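Local coordinates for protein ORF48 (Lactococcus phage TP901-1, PDB 3UH8) that probably serves as a structural component of the phage baseplate, the organelle used for host adhesion, through an immunoglobulin-like N-terminal domain, at residues L22-I36 with N76-Q89. Residues are numbered along the deposited sequence; the frame is centred on the assembly and turned at random. Where two conformers were deposited one is given.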
loop_
_atom_site.group_PDB
_atom_site.type_symbol
_atom_site.label_atom_id
_atom_site.label_comp_id
_atom_site.label_asym_id
_atom_site.label_seq_id
_atom_site.Cartn_x
_atom_site.Cartn_y
_atom_site.Cartn_z
ATOM N N LEU A 22 7.155 -4.588 -10.328
ATOM C CA LEU A 22 6.333 -3.795 -11.243
ATOM C C LEU A 22 7.108 -3.384 -12.501
ATOM O O LEU A 22 8.339 -3.444 -12.516
ATOM C CB LEU A 22 5.735 -2.563 -10.527
ATOM C CG LEU A 22 4.898 -2.797 -9.253
ATOM C CD1 LEU A 22 4.444 -1.482 -8.655
ATOM C CD2 LEU A 22 3.681 -3.665 -9.522
ATOM N N ARG A 23 6.379 -2.999 -13.563
ATOM C CA ARG A 23 6.957 -2.570 -14.836
ATOM C C ARG A 23 6.694 -1.095 -15.065
ATOM O O ARG A 23 5.549 -0.646 -15.008
ATOM C CB ARG A 23 6.450 -3.424 -16.004
ATOM C CG ARG A 23 7.050 -4.826 -16.025
ATOM C CD ARG A 23 6.239 -5.780 -16.879
ATOM N NE ARG A 23 4.869 -5.913 -16.386
ATOM C CZ ARG A 23 4.171 -7.044 -16.390
ATOM N NH1 ARG A 23 4.704 -8.162 -16.860
ATOM N NH2 ARG A 23 2.933 -7.062 -15.916
ATOM N N HIS A 24 7.775 -0.348 -15.300
ATOM C CA HIS A 24 7.809 1.100 -15.486
ATOM C C HIS A 24 6.863 1.713 -16.541
ATOM O O HIS A 24 6.058 2.582 -16.195
ATOM C CB HIS A 24 9.264 1.571 -15.652
ATOM C CG HIS A 24 9.403 2.916 -16.285
ATOM N ND1 HIS A 24 9.059 4.068 -15.609
ATOM C CD2 HIS A 24 9.814 3.243 -17.532
ATOM C CE1 HIS A 24 9.284 5.056 -16.455
ATOM N NE2 HIS A 24 9.742 4.606 -17.625
ATOM N N ALA A 25 6.980 1.295 -17.813
ATOM C CA ALA A 25 6.181 1.857 -18.907
ATOM C C ALA A 25 5.044 0.946 -19.392
ATOM O O ALA A 25 4.646 1.026 -20.560
ATOM C CB ALA A 25 7.097 2.245 -20.064
ATOM N N ASP A 26 4.495 0.115 -18.482
ATOM C CA ASP A 26 3.421 -0.846 -18.757
ATOM C C ASP A 26 2.195 -0.245 -19.441
ATOM O O ASP A 26 1.694 0.806 -19.039
ATOM C CB ASP A 26 3.009 -1.610 -17.482
ATOM C CG ASP A 26 2.347 -2.967 -17.702
ATOM O OD1 ASP A 26 1.591 -3.115 -18.688
ATOM O OD2 ASP A 26 2.551 -3.868 -16.861
ATOM N N VAL A 27 1.725 -0.949 -20.481
ATOM C CA VAL A 27 0.553 -0.638 -21.300
ATOM C C VAL A 27 -0.720 -0.886 -20.464
ATOM O O VAL A 27 -1.671 -0.101 -20.537
ATOM C CB VAL A 27 0.609 -1.496 -22.606
ATOM C CG1 VAL A 27 -0.771 -1.760 -23.210
ATOM C CG2 VAL A 27 1.543 -0.868 -23.637
ATOM N N ASN A 28 -0.714 -1.967 -19.659
ATOM C CA ASN A 28 -1.840 -2.382 -18.822
ATOM C C ASN A 28 -1.688 -2.036 -17.337
ATOM O O ASN A 28 -0.590 -1.677 -16.891
ATOM C CB ASN A 28 -2.132 -3.875 -19.019
ATOM C CG ASN A 28 -2.489 -4.246 -20.438
ATOM O OD1 ASN A 28 -3.417 -3.697 -21.044
ATOM N ND2 ASN A 28 -1.763 -5.201 -20.995
ATOM N N SER A 29 -2.815 -2.149 -16.589
ATOM C CA SER A 29 -2.852 -1.831 -15.164
ATOM C C SER A 29 -2.055 -2.815 -14.313
ATOM O O SER A 29 -1.869 -3.975 -14.682
ATOM C CB SER A 29 -4.285 -1.664 -14.662
ATOM O OG SER A 29 -4.926 -2.894 -14.379
ATOM N N GLN A 30 -1.522 -2.307 -13.197
ATOM C CA GLN A 30 -0.684 -3.057 -12.258
ATOM C C GLN A 30 -1.161 -2.723 -10.856
ATOM O O GLN A 30 -1.178 -1.553 -10.476
ATOM C CB GLN A 30 0.798 -2.685 -12.412
ATOM C CG GLN A 30 1.410 -3.062 -13.751
ATOM C CD GLN A 30 2.843 -2.623 -13.822
ATOM O OE1 GLN A 30 3.763 -3.412 -13.614
ATOM N NE2 GLN A 30 3.063 -1.344 -14.085
ATOM N N ALA A 31 -1.577 -3.739 -10.096
ATOM C CA ALA A 31 -2.097 -3.503 -8.759
ATOM C C ALA A 31 -1.472 -4.347 -7.665
ATOM O O ALA A 31 -1.100 -5.499 -7.903
ATOM C CB ALA A 31 -3.611 -3.677 -8.753
ATOM N N ILE A 32 -1.361 -3.754 -6.459
ATOM C CA ILE A 32 -0.835 -4.414 -5.261
ATOM C C ILE A 32 -2.032 -4.792 -4.373
ATOM O O ILE A 32 -2.736 -3.905 -3.884
ATOM C CB ILE A 32 0.226 -3.552 -4.503
ATOM C CG1 ILE A 32 1.497 -3.328 -5.364
ATOM C CG2 ILE A 32 0.585 -4.184 -3.136
ATOM C CD1 ILE A 32 2.497 -2.250 -4.829
ATOM N N VAL A 33 -2.279 -6.094 -4.213
ATOM C CA VAL A 33 -3.366 -6.613 -3.387
ATOM C C VAL A 33 -2.736 -6.890 -2.022
ATOM O O VAL A 33 -1.797 -7.680 -1.930
ATOM C CB VAL A 33 -4.062 -7.857 -4.009
ATOM C CG1 VAL A 33 -5.256 -8.299 -3.165
ATOM C CG2 VAL A 33 -4.503 -7.580 -5.446
ATOM N N ALA A 34 -3.184 -6.176 -0.985
ATOM C CA ALA A 34 -2.588 -6.334 0.340
ATOM C C ALA A 34 -3.540 -6.804 1.429
ATOM O O ALA A 34 -4.645 -6.278 1.557
ATOM C CB ALA A 34 -1.883 -5.052 0.761
ATOM N N GLN A 35 -3.091 -7.796 2.222
ATOM C CA GLN A 35 -3.818 -8.323 3.378
ATOM C C GLN A 35 -3.248 -7.607 4.615
ATOM O O GLN A 35 -2.065 -7.764 4.919
ATOM C CB GLN A 35 -3.656 -9.860 3.479
ATOM C CG GLN A 35 -4.152 -10.447 4.801
ATOM C CD GLN A 35 -5.524 -11.046 4.695
ATOM O OE1 GLN A 35 -5.696 -12.167 4.205
ATOM N NE2 GLN A 35 -6.526 -10.335 5.190
ATOM N N ILE A 36 -4.052 -6.751 5.267
ATOM C CA ILE A 36 -3.638 -6.022 6.460
ATOM C C ILE A 36 -3.712 -6.967 7.661
ATOM O O ILE A 36 -4.686 -7.701 7.842
ATOM C CB ILE A 36 -4.395 -4.686 6.642
ATOM C CG1 ILE A 36 -4.453 -3.865 5.322
ATOM C CG2 ILE A 36 -3.817 -3.851 7.771
ATOM C CD1 ILE A 36 -3.076 -3.584 4.528
ATOM N N ASN A 76 -12.573 -7.722 5.972
ATOM C CA ASN A 76 -11.623 -8.824 5.774
ATOM C C ASN A 76 -10.152 -8.376 5.817
ATOM O O ASN A 76 -9.245 -9.208 5.712
ATOM C CB ASN A 76 -11.936 -9.593 4.488
ATOM C CG ASN A 76 -13.156 -10.475 4.593
ATOM O OD1 ASN A 76 -13.151 -11.505 5.261
ATOM N ND2 ASN A 76 -14.223 -10.110 3.909
ATOM N N GLY A 77 -9.942 -7.071 5.988
ATOM C CA GLY A 77 -8.624 -6.457 6.068
ATOM C C GLY A 77 -7.829 -6.485 4.780
ATOM O O GLY A 77 -6.604 -6.621 4.821
ATOM N N THR A 78 -8.512 -6.356 3.625
ATOM C CA THR A 78 -7.848 -6.362 2.320
ATOM C C THR A 78 -8.012 -5.057 1.564
ATOM O O THR A 78 -8.992 -4.337 1.760
ATOM C CB THR A 78 -8.271 -7.557 1.453
ATOM O OG1 THR A 78 -9.660 -7.468 1.146
ATOM C CG2 THR A 78 -7.935 -8.894 2.080
ATOM N N LEU A 79 -7.044 -4.762 0.687
ATOM C CA LEU A 79 -7.054 -3.580 -0.168
ATOM C C LEU A 79 -6.412 -3.864 -1.524
ATOM O O LEU A 79 -5.551 -4.741 -1.635
ATOM C CB LEU A 79 -6.420 -2.346 0.521
ATOM C CG LEU A 79 -4.928 -2.387 0.901
ATOM C CD1 LEU A 79 -4.047 -1.958 -0.262
ATOM C CD2 LEU A 79 -4.657 -1.470 2.066
ATOM N N LYS A 80 -6.812 -3.094 -2.538
ATOM C CA LYS A 80 -6.271 -3.189 -3.884
ATOM C C LYS A 80 -5.840 -1.791 -4.319
ATOM O O LYS A 80 -6.688 -0.913 -4.489
ATOM C CB LYS A 80 -7.305 -3.799 -4.850
ATOM C CG LYS A 80 -6.792 -3.997 -6.271
ATOM C CD LYS A 80 -7.875 -4.548 -7.177
ATOM C CE LYS A 80 -7.411 -4.640 -8.607
ATOM N NZ LYS A 80 -8.418 -5.308 -9.467
ATOM N N TYR A 81 -4.522 -1.575 -4.450
ATOM C CA TYR A 81 -3.978 -0.292 -4.888
ATOM C C TYR A 81 -3.442 -0.411 -6.315
ATOM O O TYR A 81 -2.578 -1.245 -6.565
ATOM C CB TYR A 81 -2.887 0.239 -3.918
ATOM C CG TYR A 81 -2.031 1.331 -4.528
ATOM C CD1 TYR A 81 -2.529 2.616 -4.715
ATOM C CD2 TYR A 81 -0.742 1.057 -4.983
ATOM C CE1 TYR A 81 -1.765 3.607 -5.328
ATOM C CE2 TYR A 81 0.034 2.043 -5.594
ATOM C CZ TYR A 81 -0.487 3.313 -5.775
ATOM O OH TYR A 81 0.278 4.281 -6.375
ATOM N N VAL A 82 -3.930 0.441 -7.228
ATOM C CA VAL A 82 -3.475 0.464 -8.623
ATOM C C VAL A 82 -2.257 1.386 -8.698
ATOM O O VAL A 82 -2.367 2.568 -8.360
ATOM C CB VAL A 82 -4.604 0.868 -9.615
ATOM C CG1 VAL A 82 -4.083 0.960 -11.052
ATOM C CG2 VAL A 82 -5.779 -0.105 -9.537
ATOM N N ALA A 83 -1.093 0.833 -9.099
ATOM C CA ALA A 83 0.164 1.578 -9.208
ATOM C C ALA A 83 0.026 2.767 -10.151
ATOM O O ALA A 83 -0.285 2.599 -11.332
ATOM C CB ALA A 83 1.298 0.664 -9.657
ATOM N N SER A 84 0.194 3.975 -9.590
ATOM C CA SER A 84 0.127 5.242 -10.316
ATOM C C SER A 84 1.427 5.436 -11.092
ATOM O O SER A 84 2.379 4.679 -10.886
ATOM C CB SER A 84 -0.058 6.395 -9.333
ATOM O OG SER A 84 1.047 6.506 -8.448
ATOM N N ASP A 85 1.488 6.466 -11.953
ATOM C CA ASP A 85 2.706 6.791 -12.696
ATOM C C ASP A 85 3.820 7.210 -11.722
ATOM O O ASP A 85 4.987 6.919 -11.975
ATOM C CB ASP A 85 2.437 7.883 -13.747
ATOM C CG ASP A 85 1.619 7.431 -14.946
ATOM O OD1 ASP A 85 1.622 6.215 -15.251
ATOM O OD2 ASP A 85 1.007 8.299 -15.605
ATOM N N ASN A 86 3.442 7.838 -10.583
ATOM C CA ASN A 86 4.354 8.273 -9.521
ATOM C C ASN A 86 4.978 7.066 -8.816
ATOM O O ASN A 86 6.183 7.070 -8.552
ATOM C CB ASN A 86 3.617 9.158 -8.508
ATOM C CG ASN A 86 4.495 10.082 -7.689
ATOM O OD1 ASN A 86 5.678 9.824 -7.435
ATOM N ND2 ASN A 86 3.916 11.184 -7.234
ATOM N N ALA A 87 4.163 6.030 -8.536
ATOM C CA ALA A 87 4.609 4.793 -7.895
ATOM C C ALA A 87 5.552 3.967 -8.784
ATOM O O ALA A 87 6.339 3.177 -8.264
ATOM C CB ALA A 87 3.408 3.955 -7.489
ATOM N N LEU A 88 5.478 4.158 -10.114
ATOM C CA LEU A 88 6.282 3.434 -11.106
ATOM C C LEU A 88 7.491 4.214 -11.629
ATOM O O LEU A 88 8.320 3.641 -12.339
ATOM C CB LEU A 88 5.395 3.029 -12.303
ATOM C CG LEU A 88 4.186 2.141 -12.028
ATOM C CD1 LEU A 88 3.222 2.190 -13.190
ATOM C CD2 LEU A 88 4.601 0.716 -11.751
ATOM N N GLN A 89 7.609 5.505 -11.281
ATOM C CA GLN A 89 8.657 6.386 -11.774
ATOM C C GLN A 89 10.086 5.987 -11.422
ATOM O O GLN A 89 10.921 5.979 -12.316
ATOM C CB GLN A 89 8.385 7.828 -11.369
ATOM C CG GLN A 89 9.107 8.848 -12.233
ATOM C CD GLN A 89 8.907 10.219 -11.666
ATOM O OE1 GLN A 89 9.795 10.797 -11.035
ATOM N NE2 GLN A 89 7.703 10.734 -11.812
HETATM O O HOH W 1 2.902 3.976 -16.538
HETATM O O HOH W 2 -1.220 0.548 -13.099
#
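Leu-79 packs its two methyls against separate partners on strand 30-36: CD1 meets Ala-34 CB at 3.9 Å, and CD2 meets Ile-36 CD1 at 3.6 Å. Its CG sits between backbone N and carbonyl carbon (chi1 64°), a costly rotamer that brings both branches onto the neighbouring strand; the small Ala-34 leaves room for CD1. Ile-32 and Tyr-81 share this buried face, where Phe-98 and Phe-100 cover Leu-79. On the other face Lys-80 runs fully extended, its methylenes lying over the small Ala-31, with CE 3.9 Å from Ala-31 CB, while NZ makes a weak, long ion pair with Glu-3.

Backbone bonds pair Ile-32 with Tyr-81 and Ala-34 with Leu-79 in both directions. Beyond them, Ala-83 N reaches Gln-30 O at 2.8 Å, and a water joins Gln-30 N to Ala-83 O.

Beyond strand 78-82, Leu-88 sets CD2 against Leu-22 CB (3.7 Å) and against NE2 of the Gln-30 amide. That amide is gripped at both ends by the backbone of Arg-23: OE1 accepts from Arg-23 N at 2.6 Å, and NE2 donates to Arg-23 O at 2.7 Å, fixing its rotation. Ser-84, at the N-cap of a short, weakly bonded helical turn, accepts from Ala-87 N through OG, while Tyr-81 OH accepts from Ser-84 N and bonds Glu-67. The strand pair belongs to the domain's immunoglobulin fold, Ile-32, Ala-34, Leu-79 and Tyr-81 facing its buried interior.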